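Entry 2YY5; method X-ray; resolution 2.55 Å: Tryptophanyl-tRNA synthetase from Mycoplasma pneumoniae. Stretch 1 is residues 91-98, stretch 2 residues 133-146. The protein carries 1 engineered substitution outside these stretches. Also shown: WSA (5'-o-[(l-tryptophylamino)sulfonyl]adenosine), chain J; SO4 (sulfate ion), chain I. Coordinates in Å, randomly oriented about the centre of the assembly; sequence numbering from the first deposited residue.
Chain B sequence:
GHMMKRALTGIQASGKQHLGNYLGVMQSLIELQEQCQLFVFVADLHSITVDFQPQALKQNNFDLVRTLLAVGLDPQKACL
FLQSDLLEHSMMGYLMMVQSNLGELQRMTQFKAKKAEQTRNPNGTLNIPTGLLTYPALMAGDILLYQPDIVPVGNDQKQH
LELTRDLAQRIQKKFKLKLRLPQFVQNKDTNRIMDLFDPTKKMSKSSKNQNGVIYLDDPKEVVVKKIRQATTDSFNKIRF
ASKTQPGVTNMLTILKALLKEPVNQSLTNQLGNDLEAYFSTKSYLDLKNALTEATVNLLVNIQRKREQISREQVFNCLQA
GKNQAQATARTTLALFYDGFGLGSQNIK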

# COMPACT_ATOMS: atom_id res chain seq x y z
N MET B 91 -5.38 -3.72 -0.01
CA MET B 91 -5.98 -3.19 1.20
C MET B 91 -5.45 -3.85 2.45
O MET B 91 -5.10 -3.17 3.41
N MET B 92 -5.39 -5.18 2.46
CA MET B 92 -4.89 -5.88 3.62
C MET B 92 -3.42 -5.55 3.81
O MET B 92 -2.95 -5.34 4.93
N GLY B 93 -2.69 -5.46 2.70
CA GLY B 93 -1.27 -5.15 2.74
C GLY B 93 -1.05 -3.79 3.37
O GLY B 93 -0.04 -3.57 4.07
N TYR B 94 -2.00 -2.89 3.13
CA TYR B 94 -1.94 -1.54 3.68
C TYR B 94 -2.15 -1.54 5.19
O TYR B 94 -1.46 -0.82 5.91
N LEU B 95 -3.10 -2.35 5.67
CA LEU B 95 -3.35 -2.40 7.11
C LEU B 95 -2.11 -2.91 7.82
O LEU B 95 -1.74 -2.43 8.89
N MET B 96 -1.46 -3.90 7.21
CA MET B 96 -0.25 -4.47 7.75
C MET B 96 0.85 -3.40 7.78
O MET B 96 1.48 -3.18 8.82
N MET B 97 1.03 -2.71 6.66
CA MET B 97 2.04 -1.65 6.55
C MET B 97 1.91 -0.55 7.61
O MET B 97 2.90 -0.15 8.22
N VAL B 98 0.69 -0.06 7.82
CA VAL B 98 0.49 0.98 8.82
C VAL B 98 0.70 0.44 10.22
O VAL B 98 0.85 1.21 11.16
N LEU B 133 11.25 -1.75 0.43
CA LEU B 133 11.24 -1.70 1.88
C LEU B 133 9.94 -2.27 2.45
O LEU B 133 9.94 -2.98 3.46
N THR B 134 8.84 -1.98 1.77
CA THR B 134 7.52 -2.38 2.23
C THR B 134 6.92 -3.71 1.83
O THR B 134 6.01 -4.19 2.51
N TYR B 135 7.40 -4.33 0.76
CA TYR B 135 6.79 -5.59 0.34
C TYR B 135 6.66 -6.67 1.42
O TYR B 135 5.73 -7.49 1.37
N PRO B 136 7.56 -6.69 2.42
CA PRO B 136 7.34 -7.76 3.40
C PRO B 136 6.05 -7.60 4.22
O PRO B 136 5.63 -8.52 4.91
N ALA B 137 5.44 -6.43 4.16
CA ALA B 137 4.19 -6.18 4.87
C ALA B 137 3.05 -6.64 3.96
O ALA B 137 1.99 -7.07 4.42
N LEU B 138 3.28 -6.52 2.65
CA LEU B 138 2.30 -6.95 1.66
C LEU B 138 2.20 -8.46 1.82
O LEU B 138 1.11 -9.03 1.79
N MET B 139 3.34 -9.10 2.00
CA MET B 139 3.39 -10.55 2.16
C MET B 139 2.57 -10.97 3.37
O MET B 139 1.73 -11.87 3.27
N ALA B 140 2.82 -10.32 4.49
CA ALA B 140 2.10 -10.61 5.73
C ALA B 140 0.60 -10.57 5.45
O ALA B 140 -0.15 -11.44 5.89
N GLY B 141 0.18 -9.56 4.69
CA GLY B 141 -1.22 -9.43 4.35
C GLY B 141 -1.70 -10.53 3.43
O GLY B 141 -2.80 -11.06 3.61
N ASP B 142 -0.89 -10.89 2.44
CA ASP B 142 -1.27 -11.95 1.51
C ASP B 142 -1.55 -13.22 2.30
O ASP B 142 -2.47 -13.96 1.98
N ILE B 143 -0.75 -13.45 3.33
CA ILE B 143 -0.91 -14.63 4.18
C ILE B 143 -2.20 -14.54 4.99
O ILE B 143 -3.11 -15.35 4.82
N LEU B 144 -2.27 -13.53 5.85
CA LEU B 144 -3.41 -13.33 6.73
C LEU B 144 -4.79 -13.18 6.08
O LEU B 144 -5.81 -13.35 6.76
N LEU B 145 -4.84 -12.87 4.79
CA LEU B 145 -6.12 -12.72 4.11
C LEU B 145 -6.84 -14.06 4.01
O LEU B 145 -8.07 -14.12 3.97
N TYR B 146 -6.07 -15.14 3.97
CA TYR B 146 -6.64 -16.48 3.86
C TYR B 146 -6.54 -17.29 5.15
O TYR B 146 -6.95 -18.45 5.19

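This is a close, largely apolar helix-to-helix contact, built on two glycines and a set of methionines, with no hydrogen bond across it. The helix axes approach to 7.4 Å, and their directions differ by 122°. About 446 Å² of surface is buried, both sides summed.

The glycines set the spacing. G93 CA and L138 CA are 4.1 Å apart, the closest backbone register of the pair. A CB on G93 would point toward stretch 2 and would lie 2.7 Å from L138 CD2, a clash. A CB on G141 would be tight as well, 3.0 Å from G93 N. With no side chain at either place, the backbones can come together. L138 starts away from stretch 1, but its end comes nearer: L138 CD2 lies 4.0 Å from G93 CA. Its chi1 of -143° is between wells, and chi2 is t.

M96 points toward stretch 2 and is the knob of the contact. It sits among A137, A140, G141 and L144. Its chi1 is -114°, between wells, and chi2 is p. M96 CB is 3.4 Å from A137 O, and M96 CG is 3.6 Å from A140 CB. M96 SD lies 4.2 Å from L144 CD2. T134, A137, A140 and L144 point toward stretch 1; L144 has chi1 m, with chi2 of -3° between wells.

M92, one turn earlier, also points toward stretch 2. Chi1 is t and chi2 is p. M92 CG packs 3.5 Å from G141 O, and M92 CB is 3.8 Å from L145 CG. L145 itself leaves its backbone sideways.

M97 leaves its helix sideways, with chi1 and chi2 both t and chi3 p. M97 SD lies 4.0 Å from T134 CG2. M97 CB is 4.2 Å from A137 CB, so A137 touches both M96 and M97. T134 has chi1 p; its OG1 is hydrogen-bonded elsewhere in the structure.

M91 and Y94 point away from stretch 2 and make no contact with it.

Two polar side chains of stretch 2, D142 and Y135, bind the bound groups. D142 has chi1 m. D142 OD2 accepts a hydrogen bond from N11 of WSA, the tryptophanyl adenylate analogue, at 3.3 Å. This fits a synthetase that must recognise the tryptophan indole. M139, with all three chi angles t, points away from stretch 1; M139 CG is 3.3 Å from WSA N11. Y135 has chi1 p, and Y135 OH donates a hydrogen bond to SO4 O1 at 2.6 Å. The sulfate probably comes from the crystallisation liquor.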

# COMPACT_ATOMS: atom_id res chain seq x y z
CB MET B 91 -7.51 -3.32 1.15
CG MET B 91 -8.22 -2.71 2.35
SD MET B 91 -7.60 -1.07 2.81
CE MET B 91 -8.65 -0.01 1.86
CB MET B 92 -5.09 -7.40 3.46
CG MET B 92 -4.62 -8.24 4.65
SD MET B 92 -5.42 -7.83 6.24
CE MET B 92 -6.74 -9.01 6.25
CB TYR B 94 -2.99 -0.64 3.01
CG TYR B 94 -2.96 0.80 3.50
CD1 TYR B 94 -3.74 1.21 4.58
CD2 TYR B 94 -2.11 1.73 2.91
CE1 TYR B 94 -3.66 2.51 5.06
CE2 TYR B 94 -2.03 3.02 3.37
CZ TYR B 94 -2.80 3.41 4.45
OH TYR B 94 -2.67 4.70 4.90
CB LEU B 95 -4.54 -3.30 7.43
CG LEU B 95 -5.88 -2.92 6.83
CD1 LEU B 95 -6.96 -3.82 7.40
CD2 LEU B 95 -6.19 -1.46 7.13
CB MET B 96 0.19 -5.66 6.90
CG MET B 96 0.13 -7.02 7.60
SD MET B 96 -1.46 -7.46 8.35
CE MET B 96 -1.01 -7.40 10.08
CB MET B 97 2.00 -1.03 5.14
CG MET B 97 3.01 0.11 4.92
SD MET B 97 3.04 0.77 3.24
CE MET B 97 1.32 1.45 3.09
CB VAL B 98 -0.92 1.61 8.76
CG1 VAL B 98 -1.11 2.34 7.46
CG2 VAL B 98 -1.98 0.53 8.96
CB LEU B 133 11.35 -0.24 2.34
CG LEU B 133 12.03 0.12 3.67
CD1 LEU B 133 11.56 1.51 4.06
CD2 LEU B 133 11.69 -0.87 4.76
CB THR B 134 6.47 -1.31 1.87
OG1 THR B 134 6.35 -1.23 0.44
CG2 THR B 134 6.88 0.05 2.42
CB TYR B 135 7.47 -6.15 -0.93
CG TYR B 135 8.80 -6.84 -0.75
CD1 TYR B 135 9.99 -6.12 -0.81
CD2 TYR B 135 8.86 -8.22 -0.56
CE1 TYR B 135 11.23 -6.77 -0.68
CE2 TYR B 135 10.08 -8.87 -0.44
CZ TYR B 135 11.26 -8.14 -0.50
OH TYR B 135 12.47 -8.79 -0.37
CB PRO B 136 8.62 -7.76 4.24
CG PRO B 136 9.30 -6.46 3.91
CD PRO B 136 8.95 -6.20 2.48
CB ALA B 137 4.05 -4.70 5.22
CB LEU B 138 2.80 -6.65 0.24
CG LEU B 138 1.77 -6.20 -0.81
CD1 LEU B 138 2.27 -6.62 -2.18
CD2 LEU B 138 0.39 -6.80 -0.53
CB MET B 139 4.83 -11.05 2.32
CG MET B 139 4.94 -12.55 2.17
SD MET B 139 6.61 -13.16 1.91
CE MET B 139 6.43 -14.79 2.48
CB ALA B 140 2.47 -9.58 6.79
CB ASP B 142 -0.15 -12.24 0.50
CG ASP B 142 0.24 -11.02 -0.35
OD1 ASP B 142 -0.66 -10.26 -0.80
OD2 ASP B 142 1.45 -10.84 -0.57
CB ILE B 143 0.25 -14.78 5.17
CG1 ILE B 143 1.59 -14.84 4.43
CG2 ILE B 143 0.06 -16.03 6.01
CD1 ILE B 143 2.78 -14.68 5.35
CB LEU B 144 -3.14 -12.14 7.65
CG LEU B 144 -2.30 -12.40 8.91
CD1 LEU B 144 -1.96 -13.88 9.03
CD2 LEU B 144 -1.04 -11.57 8.87
CB LEU B 145 -5.90 -12.19 2.69
CG LEU B 145 -6.40 -10.79 2.35
CD1 LEU B 145 -6.08 -10.50 0.88
CD2 LEU B 145 -7.90 -10.69 2.62
CB TYR B 146 -5.96 -17.21 2.69
CG TYR B 146 -6.11 -16.46 1.40
CD1 TYR B 146 -7.28 -16.56 0.64
CD2 TYR B 146 -5.13 -15.55 0.99
CE1 TYR B 146 -7.48 -15.76 -0.49
CE2 TYR B 146 -5.32 -14.74 -0.14
CZ TYR B 146 -6.50 -14.84 -0.87
OH TYR B 146 -6.72 -14.01 -1.94
CD2 WSA J . 4.78 -15.14 -0.99
CE3 WSA J . 5.08 -16.47 -0.73
CZ3 WSA J . 4.35 -17.16 0.23
CH2 WSA J . 3.33 -16.52 0.92
CZ2 WSA J . 3.03 -15.19 0.66
CE2 WSA J . 3.76 -14.50 -0.30
N11 WSA J . 3.68 -13.26 -0.77
CD1 WSA J . 4.59 -13.08 -1.72
CG WSA J . 5.28 -14.20 -1.89
CB WSA J . 6.41 -14.42 -2.90
CA WSA J . 7.73 -14.75 -2.20
NH3 WSA J . 8.11 -13.67 -1.28
C WSA J . 8.82 -14.91 -3.27
O WSA J . 9.32 -13.92 -3.80
NS WSA J . 9.19 -16.15 -3.58
S WSA J . 9.91 -16.17 -5.04
O1S WSA J . 8.96 -15.67 -6.09
O2S WSA J . 11.12 -15.29 -5.03
O5' WSA J . 10.26 -17.54 -5.29
C5' WSA J . 9.24 -18.54 -5.17
C4' WSA J . 9.54 -19.64 -4.15
O4' WSA J . 10.79 -20.27 -4.48
C3' WSA J . 9.66 -19.14 -2.71
O3' WSA J . 9.07 -20.09 -1.82
C2' WSA J . 11.17 -19.12 -2.52
O2' WSA J . 11.48 -19.27 -1.13
C1' WSA J . 11.52 -20.41 -3.25
N9 WSA J . 12.98 -20.46 -3.54
C8 WSA J . 13.66 -19.50 -4.15
N7 WSA J . 14.93 -19.88 -4.31
C5 WSA J . 15.05 -21.10 -3.78
C4 WSA J . 13.80 -21.46 -3.29
N3 WSA J . 13.66 -22.66 -2.70
C2 WSA J . 14.69 -23.49 -2.60
N1 WSA J . 15.88 -23.17 -3.07
C6 WSA J . 16.10 -21.99 -3.66
N6 WSA J . 17.30 -21.68 -4.15
S SO4 I . 11.82 -12.07 -1.60
O1 SO4 I . 12.46 -11.40 -0.47
O2 SO4 I . 10.97 -13.16 -1.10
O3 SO4 I . 10.98 -11.10 -2.34
O4 SO4 I . 12.86 -12.61 -2.49